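Local coordinates for glucan-binding protein C, GbpC (Streptococcus mutans UA159, PDB 5UQZ) that binds glucan at the streptococcal cell surface and probably mediates both sucrose-dependent and sucrose-independent adherence, through a calcium-binding beta-supersandwich domain, at residues N267-K270 with F276-D279; E43-E48 with V335-D340; Q99-N104 with N322-I327. All coordinates share one frame; numbering follows the deposited sequence. Where two conformers were deposited one is given.

Contact 1: N267-K270 with F276-D279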
loop_
_atom_site.group_PDB
_atom_site.type_symbol
_atom_site.label_atom_id
_atom_site.label_comp_id
_atom_site.label_asym_id
_atom_site.label_seq_id
_atom_site.Cartn_x
_atom_site.Cartn_y
_atom_site.Cartn_z
ATOM N N ASN A 267 -5.182 9.044 -8.599
ATOM C CA ASN A 267 -5.701 7.689 -8.755
ATOM C C ASN A 267 -6.601 7.314 -7.594
ATOM O O ASN A 267 -6.926 6.138 -7.414
ATOM C CB ASN A 267 -4.569 6.677 -8.925
ATOM C CG ASN A 267 -3.663 6.566 -7.712
ATOM O OD1 ASN A 267 -3.934 7.166 -6.671
ATOM N ND2 ASN A 267 -2.586 5.795 -7.844
ATOM N N GLN A 268 -7.051 8.319 -6.822
ATOM C CA GLN A 268 -7.803 8.064 -5.597
ATOM C C GLN A 268 -9.307 8.309 -5.726
ATOM O O GLN A 268 -10.090 7.619 -5.053
ATOM C CB GLN A 268 -7.288 8.998 -4.487
ATOM C CG GLN A 268 -7.762 8.609 -3.088
ATOM C CD GLN A 268 -6.977 7.432 -2.509
ATOM O OE1 GLN A 268 -5.809 7.237 -2.828
ATOM N NE2 GLN A 268 -7.616 6.641 -1.666
ATOM N N TYR A 269 -9.727 9.291 -6.533
ATOM C CA TYR A 269 -11.139 9.668 -6.626
ATOM C C TYR A 269 -11.584 9.676 -8.069
ATOM O O TYR A 269 -10.992 10.368 -8.904
ATOM C CB TYR A 269 -11.327 11.104 -6.040
ATOM C CG TYR A 269 -11.089 11.104 -4.537
ATOM C CD1 TYR A 269 -12.020 10.538 -3.667
ATOM C CD2 TYR A 269 -9.906 11.622 -3.997
ATOM C CE1 TYR A 269 -11.768 10.450 -2.298
ATOM C CE2 TYR A 269 -9.659 11.557 -2.620
ATOM C CZ TYR A 269 -10.582 10.960 -1.792
ATOM O OH TYR A 269 -10.346 10.875 -0.440
ATOM N N LYS A 270 -12.667 8.946 -8.343
ATOM C CA LYS A 270 -13.300 9.054 -9.653
ATOM C C LYS A 270 -13.649 10.503 -9.969
ATOM O O LYS A 270 -13.604 10.914 -11.130
ATOM C CB LYS A 270 -14.552 8.180 -9.697
ATOM C CG LYS A 270 -14.234 6.694 -9.623
ATOM C CD LYS A 270 -15.544 5.928 -9.822
ATOM C CE LYS A 270 -15.395 4.459 -9.701
ATOM N NZ LYS A 270 -16.770 3.885 -10.033
ATOM N N PHE A 276 -11.057 4.007 -10.488
ATOM C CA PHE A 276 -11.655 3.384 -9.322
ATOM C C PHE A 276 -11.464 4.329 -8.153
ATOM O O PHE A 276 -10.436 5.010 -8.075
ATOM C CB PHE A 276 -10.961 2.046 -8.992
ATOM C CG PHE A 276 -10.917 1.101 -10.152
ATOM C CD1 PHE A 276 -12.011 0.308 -10.498
ATOM C CD2 PHE A 276 -9.768 0.960 -10.892
ATOM C CE1 PHE A 276 -11.936 -0.579 -11.597
ATOM C CE2 PHE A 276 -9.694 0.095 -11.981
ATOM C CZ PHE A 276 -10.766 -0.688 -12.335
ATOM N N ASN A 277 -12.404 4.332 -7.207
ATOM C CA ASN A 277 -12.160 5.030 -5.946
ATOM C C ASN A 277 -11.248 4.196 -5.064
ATOM O O ASN A 277 -11.408 2.977 -4.956
ATOM C CB ASN A 277 -13.475 5.265 -5.214
ATOM C CG ASN A 277 -14.301 6.349 -5.873
ATOM O OD1 ASN A 277 -13.782 7.424 -6.206
ATOM N ND2 ASN A 277 -15.592 6.088 -6.056
ATOM N N GLY A 278 -10.313 4.864 -4.396
ATOM C CA GLY A 278 -9.412 4.207 -3.490
ATOM C C GLY A 278 -9.949 4.000 -2.094
ATOM O O GLY A 278 -9.513 3.059 -1.416
ATOM N N ASP A 279 -10.836 4.896 -1.638
ATOM C CA ASP A 279 -11.263 4.957 -0.241
ATOM C C ASP A 279 -12.340 3.922 0.029
ATOM O O ASP A 279 -13.041 3.451 -0.886
ATOM C CB ASP A 279 -11.937 6.284 0.143
ATOM C CG ASP A 279 -11.012 7.486 0.142
ATOM O OD1 ASP A 279 -9.788 7.344 0.012
ATOM O OD2 ASP A 279 -11.560 8.631 0.326
HETATM O O HOH W 1 -12.012 7.208 -2.983
#

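Contact 2: E43-E48 with V335-D340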
loop_
_atom_site.group_PDB
_atom_site.type_symbol
_atom_site.label_atom_id
_atom_site.label_comp_id
_atom_site.label_asym_id
_atom_site.label_seq_id
_atom_site.Cartn_x
_atom_site.Cartn_y
_atom_site.Cartn_z
ATOM N N GLU A 43 -7.173 -9.027 -19.473
ATOM C CA GLU A 43 -6.852 -9.670 -20.735
ATOM C C GLU A 43 -5.431 -9.324 -21.156
ATOM O O GLU A 43 -4.730 -10.162 -21.741
ATOM C CB GLU A 43 -7.877 -9.270 -21.801
ATOM C CG GLU A 43 -9.273 -9.791 -21.561
ATOM C CD GLU A 43 -9.364 -11.322 -21.471
ATOM O OE1 GLU A 43 -8.613 -12.035 -22.171
ATOM O OE2 GLU A 43 -10.206 -11.797 -20.669
ATOM N N GLN A 44 -5.011 -8.077 -20.933
ATOM C CA GLN A 44 -3.634 -7.719 -21.253
ATOM C C GLN A 44 -2.638 -8.522 -20.426
ATOM O O GLN A 44 -1.623 -9.003 -20.955
ATOM C CB GLN A 44 -3.419 -6.212 -21.064
ATOM C CG GLN A 44 -2.008 -5.750 -21.415
ATOM C CD GLN A 44 -1.641 -5.968 -22.887
ATOM O OE1 GLN A 44 -2.514 -6.180 -23.726
ATOM N NE2 GLN A 44 -0.346 -5.901 -23.198
ATOM N N TYR A 45 -2.897 -8.655 -19.123
ATOM C CA TYR A 45 -2.001 -9.428 -18.287
ATOM C C TYR A 45 -1.918 -10.887 -18.750
ATOM O O TYR A 45 -0.814 -11.456 -18.839
ATOM C CB TYR A 45 -2.485 -9.344 -16.835
ATOM C CG TYR A 45 -1.551 -10.057 -15.875
ATOM C CD1 TYR A 45 -0.176 -9.736 -15.805
ATOM C CD2 TYR A 45 -2.025 -11.092 -15.065
ATOM C CE1 TYR A 45 0.694 -10.393 -14.944
ATOM C CE2 TYR A 45 -1.154 -11.765 -14.175
ATOM C CZ TYR A 45 0.189 -11.411 -14.116
ATOM O OH TYR A 45 1.029 -12.057 -13.256
ATOM N N LYS A 46 -3.059 -11.494 -19.088
ATOM C CA LYS A 46 -3.022 -12.869 -19.575
ATOM C C LYS A 46 -2.182 -12.977 -20.832
ATOM O O LYS A 46 -1.441 -13.960 -21.001
ATOM C CB LYS A 46 -4.441 -13.382 -19.847
ATOM C CG LYS A 46 -5.163 -13.777 -18.547
ATOM C CD LYS A 46 -6.396 -14.622 -18.827
ATOM C CE LYS A 46 -7.429 -13.862 -19.601
ATOM N NZ LYS A 46 -8.671 -14.688 -19.861
ATOM N N LYS A 47 -2.298 -12.001 -21.747
ATOM C CA LYS A 47 -1.505 -12.017 -22.969
ATOM C C LYS A 47 -0.019 -11.874 -22.646
ATOM O O LYS A 47 0.825 -12.538 -23.265
ATOM C CB LYS A 47 -1.986 -10.875 -23.861
ATOM C CG LYS A 47 -1.181 -10.668 -25.118
ATOM C CD LYS A 47 -1.745 -9.513 -25.947
ATOM C CE LYS A 47 -0.862 -9.181 -27.143
ATOM N NZ LYS A 47 0.322 -8.366 -26.816
ATOM N N GLU A 48 0.339 -10.979 -21.714
ATOM C CA GLU A 48 1.750 -10.781 -21.353
ATOM C C GLU A 48 2.346 -12.054 -20.779
ATOM O O GLU A 48 3.510 -12.385 -21.062
ATOM C CB GLU A 48 1.872 -9.638 -20.349
ATOM C CG GLU A 48 1.588 -8.321 -21.033
ATOM C CD GLU A 48 1.443 -7.158 -20.094
ATOM O OE1 GLU A 48 1.302 -7.416 -18.879
ATOM O OE2 GLU A 48 1.442 -5.998 -20.556
ATOM N N VAL A 335 2.711 -9.424 -5.439
ATOM C CA VAL A 335 2.476 -8.415 -6.457
ATOM C C VAL A 335 0.993 -8.345 -6.786
ATOM O O VAL A 335 0.338 -9.371 -6.977
ATOM C CB VAL A 335 3.338 -8.749 -7.688
ATOM C CG1 VAL A 335 3.079 -7.739 -8.825
ATOM C CG2 VAL A 335 4.829 -8.797 -7.322
ATOM N N ALA A 336 0.467 -7.122 -6.889
ATOM C CA ALA A 336 -0.939 -6.869 -7.209
ATOM C C ALA A 336 -1.086 -6.811 -8.733
ATOM O O ALA A 336 -0.615 -5.865 -9.377
ATOM C CB ALA A 336 -1.346 -5.533 -6.588
ATOM N N VAL A 337 -1.769 -7.805 -9.290
ATOM C CA VAL A 337 -1.989 -7.886 -10.743
ATOM C C VAL A 337 -3.484 -7.872 -11.023
ATOM O O VAL A 337 -4.299 -8.179 -10.138
ATOM C CB VAL A 337 -1.329 -9.135 -11.366
ATOM C CG1 VAL A 337 0.187 -9.046 -11.213
ATOM C CG2 VAL A 337 -1.913 -10.394 -10.757
ATOM N N PRO A 338 -3.890 -7.533 -12.240
ATOM C CA PRO A 338 -5.325 -7.622 -12.569
ATOM C C PRO A 338 -5.827 -9.053 -12.454
ATOM O O PRO A 338 -5.124 -10.001 -12.802
ATOM C CB PRO A 338 -5.378 -7.167 -14.021
ATOM C CG PRO A 338 -4.094 -6.690 -14.399
ATOM C CD PRO A 338 -3.070 -7.051 -13.373
ATOM N N LYS A 339 -7.083 -9.179 -12.020
ATOM C CA LYS A 339 -7.717 -10.468 -11.787
ATOM C C LYS A 339 -8.973 -10.549 -12.648
ATOM O O LYS A 339 -9.400 -9.570 -13.295
ATOM C CB LYS A 339 -8.123 -10.609 -10.314
ATOM C CG LYS A 339 -7.036 -10.354 -9.318
ATOM C CD LYS A 339 -6.000 -11.379 -9.310
ATOM C CE LYS A 339 -4.917 -11.003 -8.313
ATOM N NZ LYS A 339 -3.927 -12.112 -8.199
ATOM N N ASP A 340 -9.579 -11.730 -12.648
ATOM C CA ASP A 340 -10.753 -11.959 -13.466
ATOM C C ASP A 340 -11.935 -11.206 -12.867
ATOM O O ASP A 340 -12.328 -11.490 -11.727
ATOM C CB ASP A 340 -11.010 -13.470 -13.416
ATOM C CG ASP A 340 -12.169 -13.902 -14.276
ATOM O OD1 ASP A 340 -12.922 -13.073 -14.803
ATOM O OD2 ASP A 340 -12.342 -15.139 -14.405
#

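Contact 3: Q99-N104 with N322-I327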
loop_
_atom_site.group_PDB
_atom_site.type_symbol
_atom_site.label_atom_id
_atom_site.label_comp_id
_atom_site.label_asym_id
_atom_site.label_seq_id
_atom_site.Cartn_x
_atom_site.Cartn_y
_atom_site.Cartn_z
ATOM N N GLN A 99 -2.196 10.419 15.303
ATOM C CA GLN A 99 -1.180 9.537 15.861
ATOM C C GLN A 99 0.191 9.821 15.275
ATOM O O GLN A 99 1.201 9.614 15.952
ATOM C CB GLN A 99 -1.579 8.102 15.585
ATOM C CG GLN A 99 -0.810 7.088 16.320
ATOM C CD GLN A 99 -1.514 5.748 16.241
ATOM O OE1 GLN A 99 -2.759 5.671 16.271
ATOM N NE2 GLN A 99 -0.746 4.705 16.134
ATOM N N TYR A 100 0.249 10.272 14.020
ATOM C CA TYR A 100 1.516 10.587 13.388
ATOM C C TYR A 100 1.786 12.081 13.372
ATOM O O TYR A 100 2.726 12.520 12.704
ATOM C CB TYR A 100 1.584 9.984 11.989
ATOM C CG TYR A 100 1.829 8.479 12.070
ATOM C CD1 TYR A 100 3.138 7.971 12.113
ATOM C CD2 TYR A 100 0.767 7.589 12.175
ATOM C CE1 TYR A 100 3.354 6.610 12.185
ATOM C CE2 TYR A 100 0.972 6.232 12.251
ATOM C CZ TYR A 100 2.285 5.740 12.297
ATOM O OH TYR A 100 2.505 4.387 12.347
ATOM N N ASN A 101 1.034 12.863 14.129
ATOM C CA ASN A 101 1.314 14.288 14.242
ATOM C C ASN A 101 2.450 14.463 15.242
ATOM O O ASN A 101 2.237 14.444 16.448
ATOM C CB ASN A 101 0.067 15.043 14.669
ATOM C CG ASN A 101 0.320 16.527 14.744
ATOM O OD1 ASN A 101 1.475 16.980 14.640
ATOM N ND2 ASN A 101 -0.744 17.312 14.891
ATOM N N THR A 102 3.683 14.609 14.738
ATOM C CA THR A 102 4.848 14.730 15.611
ATOM C C THR A 102 4.792 15.963 16.499
ATOM O O THR A 102 5.537 16.022 17.492
ATOM C CB THR A 102 6.138 14.655 14.783
ATOM O OG1 THR A 102 6.024 15.512 13.633
ATOM C CG2 THR A 102 6.384 13.233 14.280
ATOM N N ASP A 103 3.941 16.948 16.193
ATOM C CA ASP A 103 3.791 18.078 17.115
ATOM C C ASP A 103 3.200 17.638 18.456
ATOM O O ASP A 103 3.301 18.379 19.446
ATOM C CB ASP A 103 2.782 19.083 16.553
ATOM C CG ASP A 103 3.292 19.858 15.352
ATOM O OD1 ASP A 103 4.479 19.791 15.014
ATOM O OD2 ASP A 103 2.472 20.591 14.763
ATOM N N ASN A 104 2.523 16.489 18.487
ATOM C CA ASN A 104 1.791 16.047 19.672
ATOM C C ASN A 104 2.616 15.137 20.576
ATOM O O ASN A 104 2.073 14.531 21.505
ATOM C CB ASN A 104 0.531 15.295 19.237
ATOM C CG ASN A 104 -0.520 16.206 18.637
ATOM O OD1 ASN A 104 -0.503 17.410 18.852
ATOM N ND2 ASN A 104 -1.459 15.622 17.907
ATOM N N ASN A 322 -0.112 21.377 8.169
ATOM C CA ASN A 322 -0.977 20.944 9.264
ATOM C C ASN A 322 -1.779 19.680 8.979
ATOM O O ASN A 322 -2.554 19.265 9.860
ATOM C CB ASN A 322 -1.891 22.059 9.804
ATOM C CG ASN A 322 -1.092 23.173 10.410
ATOM O OD1 ASN A 322 -0.045 22.919 11.014
ATOM N ND2 ASN A 322 -1.536 24.401 10.224
ATOM N N LEU A 323 -1.613 19.039 7.826
ATOM C CA LEU A 323 -2.209 17.724 7.620
ATOM C C LEU A 323 -1.074 16.721 7.627
ATOM O O LEU A 323 -0.327 16.631 6.636
ATOM C CB LEU A 323 -2.922 17.705 6.271
ATOM C CG LEU A 323 -3.739 16.450 6.105
ATOM C CD1 LEU A 323 -4.997 16.465 6.993
ATOM C CD2 LEU A 323 -4.098 16.194 4.638
ATOM N N PRO A 324 -0.904 15.946 8.691
ATOM C CA PRO A 324 0.272 15.061 8.800
ATOM C C PRO A 324 0.395 14.120 7.615
ATOM O O PRO A 324 -0.615 13.653 7.056
ATOM C CB PRO A 324 0.014 14.298 10.107
ATOM C CG PRO A 324 -0.736 15.305 10.950
ATOM C CD PRO A 324 -1.669 16.009 9.962
ATOM N N THR A 325 1.647 13.902 7.200
ATOM C CA THR A 325 1.971 13.047 6.062
ATOM C C THR A 325 2.257 11.646 6.577
ATOM O O THR A 325 3.074 11.480 7.489
ATOM C CB THR A 325 3.226 13.572 5.376
ATOM O OG1 THR A 325 2.942 14.886 4.864
ATOM C CG2 THR A 325 3.650 12.711 4.200
ATOM N N THR A 326 1.607 10.638 5.996
ATOM C CA THR A 326 1.805 9.238 6.385
ATOM C C THR A 326 1.916 8.363 5.161
ATOM O O THR A 326 1.362 8.678 4.107
ATOM C CB THR A 326 0.626 8.737 7.240
ATOM O OG1 THR A 326 -0.591 8.843 6.499
ATOM C CG2 THR A 326 0.487 9.545 8.524
ATOM N N ILE A 327 2.538 7.202 5.344
ATOM C CA ILE A 327 2.519 6.132 4.358
ATOM C C ILE A 327 2.755 4.821 5.075
ATOM O O ILE A 327 3.656 4.717 5.934
ATOM C CB ILE A 327 3.556 6.354 3.229
ATOM C CG1 ILE A 327 3.374 5.298 2.118
ATOM C CG2 ILE A 327 4.974 6.391 3.734
ATOM C CD1 ILE A 327 4.324 5.535 0.876
HETATM O O HOH W 2 2.526 22.628 12.613
#

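Contact 1: N267-K270 with F276-D279
D279 joins two side chains of the 267-270 segment through its two carboxylate oxygens. Y269 OH donates to D279 OD2 over 2.7 Å. The carboxylate lies at the edge of the phenol ring, and the two planes are perpendicular. The hydroxyl comes from the syn side of OD2. Q268 NE2 gives its hydrogen to D279 OD1 at 2.8 Å, on the anti side and 29° out of the carboxylate plane. The Q268 chain bends at chi2 (78°), which brings the amide back to D279 although CB points away from the other segment. Two bonds from different residues thus fix the rotation of the carboxylate.

The second group of bonds involves the backbone. G278 N donates to Q268 O at 2.8 Å, nearly straight at 171°. N277 CA makes a CA-H...O contact with the same oxygen. Water 1 also donates to Q268 O and accepts from D279 N. N277 OD1 takes the backbone N-H of K270 at 2.9 Å.

Both segments belong to the long loop between strands 260-263 and 303-306 of the glucan-binding domain. The loop doubles back here without forming regular strands. Q268 OE1 is bound by N226, a calcium ligand, so Q268 is a second-shell residue of the metal site.

The K270 chain gives van der Waals contact. Extended beyond CG, it crosses the N277 side chain at about a right angle, and K270 CG lies 3.5 Å from N277 OD1. K270 CE reaches F276 CA at 3.9 Å, and the ammonium group pairs with E34 of the long helix.

Contact 2: E43-E48 with V335-D340
This contact lies where the long N-terminal helix 3-51 meets the chain that leaves the beta domain after strand 325-329. The helix enters the contact near its C-terminal end, and the partner has no regular secondary structure. Y45 packs against V337 and P338, and all three are buried.

V337 sits over one face of the Y45 ring. Its CB is 4.0 Å from the ring centroid and 19° off the normal, a CH-pi contact. It lies off-centre, toward the rim. The two methyl groups spread over the outer part of the ring. V337 CG1 is 3.7 Å from both CZ and OH of Y45, while V337 CG2 is 3.8 Å from Y45 CE2. The touch of the hydroxyl oxygen on a methyl is van der Waals contact.

P338 meets the root of the same side chain. Its CG lies 3.9 Å from Y45 CB, and the two side chains cross at about a right angle. P338 O lies obliquely to the ring, 4.0 Å from Y45 CD2. Y45 CG is anti to the backbone N (chi1 -176°), which carries the ring away from its own helix and along the partner segment. One side chain therefore meets two successive residues, P338 at its base and V337 near its hydroxyl end.

V58 of the short helix 57-60 touches both Y45 and V337, and A41 on the long helix touches P338.

The long helix is predicted to form a coiled coil over residues 18-45, so Y45 stands at the end of that part. The C-terminal segment returns to it from the beta-supersandwich. This is consistent with a stalk in which the two chain ends run together.

Contact 3: Q99-N104 with N322-I327
The edge strand 325-329 of the four-stranded antiparallel sheet is approached here by the turn that follows helix 96-99. The contact is mostly buried, and its closest touches are between carbons.

T326 uses its methyl group. T326 CG2 lies 3.7 Å from Y100 CB and 3.9 Å from Y100 CG, so it meets the base of the tyrosine, not its hydroxyl. The two side chains cross at about a right angle. With OG1 at chi1 60°, the methyl branch lies anti to the carbonyl carbon and is the branch that faces Y100 CB. The Y100 ring stacks with F181 of the adjacent strand 180-184.

P324 meets the next residue of the turn. Its CG is 3.8 Å from N101 CB. The N101 amide is turned to its own chain: OD1 accepts from D103 N at 2.9 Å, an Asx turn, with the donor above the carbonyl plane. N104 N also bonds to N101 O. N101 ND2 binds Q98.

Water 2 provides the polar link. It donates to D103 OD2 and to N322 OD1, 3.0 Å from each. D103 OD2 is also bound by Q185.

The direct touch is van der Waals contact of methyl, methylene and proline carbons, with little directional bonding; the N101 amide serves the turn and a water bridges the more exposed end.

The three contacts are separate, and none touches another. Contact 1 lies between the others in space, its centre about 20 Å from that of contact 2 and about 22 Å from that of contact 3. Contacts 2 and 3 are about 36 Å apart between centres, on opposite sides of the chain's centre. Along the chain they are nested: contact 2 closes the widest loop, contact 3 lies within it and contact 1 within that. The calcium ion relates contacts 1 and 3. The side chain of Q268 is about 7 Å from the bound calcium ion. The side chain of T326 is about 8 Å from the same calcium ion. Contact 2 lies away from this site, where the long helix 3-51 meets the C-terminal segment.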